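4-hydroxybutyrate CoA-transferase (Porphyromonas gingivalis, PDB 3EH7) probably transfers coenzyme A between acyl-CoA thioesters and carboxylates such as acetate, as a member of the acetyl-CoA hydrolase/transferase family. Local coordinates at residues D121-Q126 with P147-A152; Y297-R302 with V342-G347. All coordinates share one frame; numbering follows the deposited sequence. Where two conformers were deposited one is given.

Interaction 1: D121-Q126 with P147-A152; sequences DVAIVQ and PAAESA
Ala123 aims its methyl from the strand almost straight at Ala149 CA, with Ala148 and Ala152 beside it. Its CB lies 3.8 Å from Ala149 CA, on the helix backbone itself. The Ala152 methyl comes end-on against the flank of the Ala123 methyl, CB to CB 3.8 Å. Ala148 adds a third neighbour, its CB 4.3 Å from Ala123 CB. Ala152 lies against main chain as well as side chain: its CB comes within 3.7 Å of Ala123 N and touches the carbonyl carbon of Val122 and the carbonyl oxygen of Asp121. Farther along the strand Val125 makes a forked contact. With CG1 anti to the carbonyl carbon (chi1 -67°), both branches reach the methyl of Ala149, CG2 to CB at 4.1 Å and CG1 to CB at 4.2 Å, so this methyl meets the two branches almost evenly. Such small side chains let the axes of 122-126 and 147-151 approach to 7.5 Å, with the strand and helix directions 132° apart. The side chains that meet are all apolar, though some press on peptide atoms, as Ala123 CB does on Ala148 O. The turn 148-152 is held from within: Ala148 O accepts from both Ser151 N and Ala152 N, the latter at 2.9 Å, which helps to set the position of Ala152. Val122 and Ile124 point to the opposite side of the strand, Ile124 packing on Val31, Leu33 and Ile156 of the flanking strands. Asp121, at the strand entrance, binds His119 and the backbone N of Arg30 with its carboxylate. Helix 145-151 leads from strand 122-127 to its parallel neighbour 154-160, so this alanine-lined interface belongs to a beta-alpha-beta crossover, the building unit of the Rossmann-like N-terminal half of the protein.

Interaction 2: Y297-R302 with V342-G347; sequences YVNDPR and VDYVRG
Asn299 reaches between Tyr344 and Asp343 and bonds to both, one end of its amide to each. Tyr344 OH donates to Asn299 OD1 at 2.9 Å, arriving well above the carbonyl plane rather than on a lone pair. The amide stands nearly upright against the phenol ring, the planes 85° apart, with OD1 at the ring edge. Asn299 ND2 donates almost straight (164°) to Asp343 OD2, 3.0 Å away; OD2 lies in the amide plane and is met on its anti side, somewhat out of the carboxylate plane. CG anti to the carbonyl carbon (chi1 -59°) turns the Asp343 carboxylate toward Asn299. OD2 also accepts from Tyr107 N, and ND2 also donates to Glu242; bonds at both ends of the amide should hold its rotation. Val298 closes this end, its CG1 3.3 Å from Tyr344 OH. Helix 341-350 is the crossover between strands 310-314 and 355-359, parallel neighbours in the C-terminal mixed sheet, and segment 297-302 is part of the connection entering the first of them; the contact thus joins two successive links of a Rossmann-like sheet. Pro301 belongs to the tight side too: its CA lies 3.8 Å from Gly347 CA, where no side chain intervenes. Here contact is by van der Waals packing, partly on carbonyl oxygens, Pro301 CG resting 3.7 Å from Asp343 O and beside Arg346 CB. Looser are the partly exposed arginines. Arg302 folds back on Asp300, the N-cap of helix 301-304: OD1 takes Arg302 N as the capping bond and also NE, while NH2 grips OD2 at 2.8 Å. Trp350 of the second subunit packs on Pro301 and forms a cation-pi contact with Arg302. In one of its two conformers Arg346 pairs with Glu388 of its own chain and of the second subunit; the other makes this less certain.

Overall arrangement
Interaction 1 sits in the N-terminal half, about 19 Å from the centre of the chain, and interaction 2 in the C-terminal half, about 12 Å from it. Their centres are about 23 Å apart and their nearest atoms about 8 Å, so they do not touch. A short piece of the N-terminal half runs between them: the loop of Phe105, Phe106 and Tyr107 meets Asp343, Asn299 and Arg346, and helix 109-114, just after it, packs on Pro147 and Ser151. A disulfide, Cys64 to Cys329, also ties the two halves together. Only interaction 2 reaches the second subunit; interaction 1 stays within its own chain.

Interaction 1: D121-Q126 with P147-A152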
# COMPACT_ATOMS: atom_id res chain seq x y z
N ASP A 121 -23.53 9.46 13.16
CA ASP A 121 -24.83 10.01 13.40
C ASP A 121 -24.73 11.49 13.79
O ASP A 121 -25.64 12.27 13.47
CB ASP A 121 -25.51 9.23 14.52
CG ASP A 121 -25.73 7.76 14.16
OD1 ASP A 121 -26.74 7.46 13.50
OD2 ASP A 121 -24.90 6.92 14.54
N VAL A 122 -23.67 11.86 14.50
CA VAL A 122 -23.50 13.19 15.05
C VAL A 122 -22.05 13.64 14.85
O VAL A 122 -21.12 12.88 15.10
CB VAL A 122 -23.84 13.21 16.54
CG1 VAL A 122 -23.67 14.62 17.11
CG2 VAL A 122 -25.26 12.76 16.74
N ALA A 123 -21.88 14.86 14.35
CA ALA A 123 -20.56 15.49 14.22
C ALA A 123 -20.57 16.68 15.16
O ALA A 123 -21.43 17.56 15.05
CB ALA A 123 -20.30 15.96 12.78
N ILE A 124 -19.64 16.69 16.11
CA ILE A 124 -19.45 17.87 16.95
C ILE A 124 -18.12 18.47 16.49
O ILE A 124 -17.05 17.92 16.78
CB ILE A 124 -19.44 17.56 18.45
CG1 ILE A 124 -20.61 16.67 18.85
CG2 ILE A 124 -19.59 18.85 19.24
CD1 ILE A 124 -20.67 16.38 20.35
N VAL A 125 -18.21 19.58 15.76
CA VAL A 125 -17.02 20.22 15.26
C VAL A 125 -16.80 21.60 15.86
O VAL A 125 -17.73 22.40 15.97
CB VAL A 125 -17.01 20.24 13.70
CG1 VAL A 125 -16.88 18.80 13.18
CG2 VAL A 125 -18.23 20.97 13.12
N GLN A 126 -15.55 21.88 16.22
CA GLN A 126 -15.15 23.21 16.62
C GLN A 126 -14.83 24.09 15.39
O GLN A 126 -14.16 23.66 14.46
CB GLN A 126 -13.98 23.17 17.60
CG GLN A 126 -13.73 24.52 18.20
CD GLN A 126 -12.50 24.61 19.05
OE1 GLN A 126 -12.13 25.71 19.44
NE2 GLN A 126 -11.87 23.47 19.37
N PRO A 147 -15.27 16.45 6.53
CA PRO A 147 -16.10 15.41 5.93
C PRO A 147 -17.18 14.88 6.87
O PRO A 147 -18.30 14.67 6.42
CB PRO A 147 -15.10 14.32 5.60
CG PRO A 147 -13.82 15.04 5.35
CD PRO A 147 -13.85 16.28 6.16
N ALA A 148 -16.88 14.72 8.16
CA ALA A 148 -17.91 14.26 9.10
C ALA A 148 -19.07 15.26 9.19
O ALA A 148 -20.23 14.88 9.12
CB ALA A 148 -17.31 13.99 10.49
N ALA A 149 -18.74 16.54 9.36
CA ALA A 149 -19.74 17.59 9.43
C ALA A 149 -20.59 17.63 8.15
O ALA A 149 -21.77 17.94 8.19
CB ALA A 149 -19.10 18.94 9.67
N GLU A 150 -19.99 17.30 7.01
CA GLU A 150 -20.73 17.40 5.77
C GLU A 150 -21.62 16.21 5.53
O GLU A 150 -22.44 16.25 4.64
CB GLU A 150 -19.78 17.55 4.58
CG GLU A 150 -19.06 18.89 4.57
CD GLU A 150 -17.89 18.92 3.60
OE1 GLU A 150 -17.40 17.84 3.14
OE2 GLU A 150 -17.44 20.04 3.33
N SER A 151 -21.43 15.13 6.30
CA SER A 151 -22.22 13.93 6.14
C SER A 151 -23.15 13.56 7.29
O SER A 151 -24.07 12.81 7.07
CB SER A 151 -21.29 12.75 5.87
OG SER A 151 -20.95 12.74 4.50
N ALA A 152 -22.90 14.04 8.50
CA ALA A 152 -23.64 13.55 9.68
C ALA A 152 -25.07 14.01 9.67
O ALA A 152 -25.39 15.11 9.25
CB ALA A 152 -22.97 13.99 10.96

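Interaction 2: Y297-R302 with V342-G347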
# COMPACT_ATOMS: atom_id res chain seq x y z
N TYR A 297 -7.89 14.55 0.37
CA TYR A 297 -7.06 15.25 -0.58
C TYR A 297 -5.61 15.19 -0.16
O TYR A 297 -4.76 14.64 -0.90
CB TYR A 297 -7.56 16.71 -0.75
CG TYR A 297 -6.72 17.51 -1.72
CD1 TYR A 297 -6.88 17.37 -3.09
CD2 TYR A 297 -5.75 18.40 -1.26
CE1 TYR A 297 -6.11 18.09 -3.98
CE2 TYR A 297 -4.99 19.13 -2.13
CZ TYR A 297 -5.17 18.98 -3.49
OH TYR A 297 -4.40 19.70 -4.33
N VAL A 298 -5.30 15.68 1.04
CA VAL A 298 -3.88 15.84 1.47
C VAL A 298 -3.11 14.53 1.54
O VAL A 298 -1.93 14.48 1.12
CB VAL A 298 -3.74 16.61 2.79
CG1 VAL A 298 -2.23 16.81 3.19
CG2 VAL A 298 -4.48 17.96 2.71
N ASN A 299 -3.74 13.48 2.06
CA ASN A 299 -3.05 12.22 2.34
C ASN A 299 -3.21 11.20 1.21
O ASN A 299 -2.78 10.07 1.33
CB ASN A 299 -3.58 11.59 3.65
CG ASN A 299 -2.86 12.07 4.90
OD1 ASN A 299 -2.64 13.27 5.09
ND2 ASN A 299 -2.60 11.13 5.82
N ASP A 300 -3.87 11.58 0.12
CA ASP A 300 -4.03 10.66 -0.99
C ASP A 300 -2.64 10.47 -1.61
O ASP A 300 -2.01 11.43 -2.00
CB ASP A 300 -4.95 11.25 -2.01
CG ASP A 300 -5.27 10.27 -3.14
OD1 ASP A 300 -4.42 9.43 -3.55
OD2 ASP A 300 -6.39 10.34 -3.61
N PRO A 301 -2.15 9.23 -1.65
CA PRO A 301 -0.83 9.02 -2.27
C PRO A 301 -0.69 9.65 -3.66
O PRO A 301 0.38 10.14 -4.01
CB PRO A 301 -0.71 7.51 -2.30
CG PRO A 301 -1.49 7.06 -1.07
CD PRO A 301 -2.70 7.96 -1.12
N ARG A 302 -1.77 9.66 -4.45
CA ARG A 302 -1.73 10.27 -5.79
C ARG A 302 -1.59 11.80 -5.76
O ARG A 302 -1.09 12.38 -6.70
CB ARG A 302 -2.96 9.88 -6.58
CG ARG A 302 -3.07 8.36 -6.77
CD ARG A 302 -4.47 7.97 -7.16
NE ARG A 302 -5.43 8.27 -6.10
CZ ARG A 302 -6.73 8.00 -6.18
NH1 ARG A 302 -7.23 7.44 -7.28
NH2 ARG A 302 -7.54 8.33 -5.19
N VAL A 342 1.68 5.59 6.58
CA VAL A 342 1.77 4.75 5.38
C VAL A 342 1.28 5.49 4.15
O VAL A 342 1.79 5.26 3.05
CB VAL A 342 1.01 3.43 5.55
CG1 VAL A 342 -0.47 3.68 5.83
CG2 VAL A 342 1.20 2.50 4.30
N ASP A 343 0.33 6.41 4.30
CA ASP A 343 -0.14 7.20 3.15
C ASP A 343 1.04 7.94 2.54
O ASP A 343 1.18 8.03 1.32
CB ASP A 343 -1.22 8.24 3.54
CG ASP A 343 -2.48 7.62 4.18
OD1 ASP A 343 -2.63 6.36 4.14
OD2 ASP A 343 -3.36 8.41 4.71
N TYR A 344 1.90 8.47 3.41
CA TYR A 344 3.06 9.24 2.98
C TYR A 344 4.21 8.34 2.49
O TYR A 344 4.93 8.73 1.61
CB TYR A 344 3.52 10.22 4.09
CG TYR A 344 2.58 11.39 4.16
CD1 TYR A 344 2.76 12.51 3.33
CD2 TYR A 344 1.48 11.36 4.98
CE1 TYR A 344 1.87 13.56 3.35
CE2 TYR A 344 0.56 12.40 4.98
CZ TYR A 344 0.76 13.49 4.16
OH TYR A 344 -0.17 14.49 4.18
N VAL A 345 4.34 7.14 3.02
CA VAL A 345 5.34 6.21 2.47
C VAL A 345 4.94 5.93 1.04
O VAL A 345 5.77 6.01 0.12
CB VAL A 345 5.40 4.92 3.28
CG1 VAL A 345 6.29 3.83 2.56
CG2 VAL A 345 5.86 5.21 4.71
N ARG A 346 3.64 5.68 0.81
CA ARG A 346 3.19 5.34 -0.53
C ARG A 346 3.23 6.53 -1.48
O ARG A 346 3.61 6.36 -2.63
CB ARG A 346 1.82 4.68 -0.51
CG ARG A 346 1.93 3.24 -0.04
CD ARG A 346 0.60 2.62 0.23
NE ARG A 346 0.76 1.31 0.82
CZ ARG A 346 -0.17 0.35 0.81
NH1 ARG A 346 -1.36 0.54 0.26
NH2 ARG A 346 0.11 -0.80 1.38
N GLY A 347 2.87 7.71 -0.99
CA GLY A 347 2.97 8.93 -1.81
C GLY A 347 4.42 9.26 -2.16
O GLY A 347 4.70 9.63 -3.27